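Local structure of BH0493 protein (2QEE) at residues C[94-99]-C[368-373]. The protein is a zinc-binding, putative hydrolase of the amidohydrolase superfamily whose substrate and reaction are not firmly established. Sequence-based numbering, arbitrary orientation.
Sequences ACRGVL and WHHSKS
A stacked arginine–histidine pair joins helix 93-104 to the long helix 363-388 in a buried contact. The guanidinium of R96 lies flat over one face of the H370 imidazole, centres 3.4 Å apart and planes inclined by 14°, with CZ above the middle of the ring. The two side chains approach from opposite directions and overlap. R96 leaves its helix with CG anti to the backbone N (chi1 175°) and is extended from CG to NE, which carries the chain from CG onward over the imidazole: CD sits 3.2 Å from H370 CE1, while NH1 reaches toward the CB end of the histidine. H370 CE1 also comes 3.5 Å from G97 CA, which meets the ring obliquely where the helix has no side chain. The metal ligands and parallel strands are consistent with the distorted (beta/alpha)8 barrel of the amidohydrolase superfamily; helix 363-388 follows soon after the zinc ligand D357, and helix 93-104 belongs to the mainly helical part between strands 24-26 and 139-143. The R96 side chain is about 10 Å from that of E334, a metal-binding residue of this protein. No direct hydrogen bond links the two segments; instead a water accepts from R96 NH1 at 3.0 Å and donates to H370 O at 2.8 Å. E93 grips both partners, through a salt bridge to R96 NH1 and a hydrogen bond to H370 ND1, and its negative charge probably eases the placing of a cation against the imidazole. T100 OG1 bonds H370 NE2, so both ring nitrogens are engaged, which should hold the ring's rotation. I386 of the second subunit packs on R96.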
loop_
_atom_site.group_PDB
_atom_site.type_symbol
_atom_site.label_atom_id
_atom_site.label_comp_id
_atom_site.label_asym_id
_atom_site.label_seq_id
_atom_site.Cartn_x
_atom_site.Cartn_y
_atom_site.Cartn_z
ATOM N N ALA C 94 11.575 14.987 -8.679
ATOM C CA ALA C 94 11.506 16.057 -9.676
ATOM C C ALA C 94 12.813 16.863 -9.746
ATOM O O ALA C 94 13.302 17.192 -10.839
ATOM C CB ALA C 94 10.299 16.945 -9.379
ATOM N N CYS C 95 13.461 17.077 -8.598
ATOM C CA CYS C 95 14.737 17.792 -8.619
ATOM C C CYS C 95 15.839 16.884 -9.191
ATOM O O CYS C 95 16.638 17.325 -10.047
ATOM C CB CYS C 95 15.118 18.255 -7.234
ATOM S SG CYS C 95 14.049 19.606 -6.635
ATOM N N ARG C 96 15.909 15.614 -8.737
ATOM C CA ARG C 96 16.825 14.659 -9.346
ATOM C C ARG C 96 16.668 14.666 -10.870
ATOM O O ARG C 96 17.692 14.654 -11.640
ATOM C CB ARG C 96 16.530 13.264 -8.826
ATOM C CG ARG C 96 17.319 12.109 -9.439
ATOM C CD ARG C 96 16.436 10.818 -9.210
ATOM N NE ARG C 96 17.122 9.685 -9.811
ATOM C CZ ARG C 96 16.564 8.502 -10.025
ATOM N NH1 ARG C 96 15.282 8.290 -9.711
ATOM N NH2 ARG C 96 17.286 7.541 -10.578
ATOM N N GLY C 97 15.426 14.623 -11.325
ATOM C CA GLY C 97 15.163 14.612 -12.763
ATOM C C GLY C 97 15.826 15.769 -13.521
ATOM O O GLY C 97 16.403 15.546 -14.583
ATOM N N VAL C 98 15.740 16.995 -12.989
ATOM C CA VAL C 98 16.438 18.133 -13.634
ATOM C C VAL C 98 17.915 17.815 -13.824
ATOM O O VAL C 98 18.470 18.034 -14.916
ATOM C CB VAL C 98 16.222 19.457 -12.855
ATOM C CG1 VAL C 98 17.031 20.653 -13.469
ATOM C CG2 VAL C 98 14.714 19.832 -12.820
ATOM N N LEU C 99 18.557 17.228 -12.814
ATOM C CA LEU C 99 19.979 16.911 -12.921
ATOM C C LEU C 99 20.214 15.823 -13.956
ATOM O O LEU C 99 21.199 15.922 -14.717
ATOM C CB LEU C 99 20.507 16.454 -11.554
ATOM C CG LEU C 99 20.215 17.464 -10.417
ATOM C CD1 LEU C 99 20.854 16.954 -9.129
ATOM C CD2 LEU C 99 20.867 18.802 -10.818
ATOM N N TRP C 368 12.453 8.700 -18.808
ATOM C CA TRP C 368 12.775 7.364 -19.342
ATOM C C TRP C 368 14.008 6.755 -18.664
ATOM O O TRP C 368 14.035 5.565 -18.399
ATOM C CB TRP C 368 12.846 7.405 -20.899
ATOM C CG TRP C 368 11.452 7.558 -21.399
ATOM C CD1 TRP C 368 10.894 8.686 -21.958
ATOM C CD2 TRP C 368 10.401 6.613 -21.261
ATOM N NE1 TRP C 368 9.576 8.463 -22.231
ATOM C CE2 TRP C 368 9.236 7.207 -21.774
ATOM C CE3 TRP C 368 10.337 5.307 -20.747
ATOM C CZ2 TRP C 368 8.019 6.545 -21.816
ATOM C CZ3 TRP C 368 9.151 4.636 -20.806
ATOM C CH2 TRP C 368 7.979 5.276 -21.318
ATOM N N HIS C 369 15.008 7.549 -18.369
ATOM C CA HIS C 369 16.193 7.023 -17.674
ATOM C C HIS C 369 15.776 6.442 -16.298
ATOM O O HIS C 369 16.157 5.310 -15.914
ATOM C CB HIS C 369 17.190 8.159 -17.498
ATOM C CG HIS C 369 18.476 7.776 -16.824
ATOM N ND1 HIS C 369 18.562 7.459 -15.473
ATOM C CD2 HIS C 369 19.744 7.734 -17.302
ATOM C CE1 HIS C 369 19.821 7.190 -15.171
ATOM N NE2 HIS C 369 20.559 7.346 -16.261
ATOM N N HIS C 370 15.024 7.232 -15.525
ATOM C CA HIS C 370 14.706 6.798 -14.145
ATOM C C HIS C 370 13.791 5.589 -14.158
ATOM O O HIS C 370 13.899 4.685 -13.283
ATOM C CB HIS C 370 14.009 7.935 -13.373
ATOM C CG HIS C 370 14.866 9.143 -13.109
ATOM N ND1 HIS C 370 14.440 10.156 -12.269
ATOM C CD2 HIS C 370 16.091 9.512 -13.558
ATOM C CE1 HIS C 370 15.361 11.113 -12.242
ATOM N NE2 HIS C 370 16.387 10.727 -12.979
ATOM N N SER C 371 12.832 5.581 -15.099
ATOM C CA SER C 371 11.891 4.457 -15.184
ATOM C C SER C 371 12.534 3.229 -15.771
ATOM O O SER C 371 12.226 2.149 -15.366
ATOM C CB SER C 371 10.692 4.823 -16.029
ATOM O OG SER C 371 9.858 5.706 -15.247
ATOM N N LYS C 372 13.354 3.394 -16.802
ATOM C CA LYS C 372 13.991 2.195 -17.381
ATOM C C LYS C 372 14.827 1.401 -16.378
ATOM O O LYS C 372 14.748 0.200 -16.377
ATOM C CB LYS C 372 14.816 2.525 -18.633
ATOM C CG LYS C 372 13.908 2.609 -19.861
ATOM C CD LYS C 372 14.791 2.928 -21.139
ATOM C CE LYS C 372 14.009 2.598 -22.463
ATOM N NZ LYS C 372 14.885 2.710 -23.710
ATOM N N SER C 373 15.557 2.098 -15.496
ATOM C CA SER C 373 16.431 1.400 -14.520
ATOM C C SER C 373 15.554 0.537 -13.610
ATOM O O SER C 373 15.867 -0.618 -13.383
ATOM C CB SER C 373 17.312 2.362 -13.744
ATOM O OG SER C 373 16.576 3.258 -12.973
HETATM O O HOH W 1 14.903 5.476 -10.815
#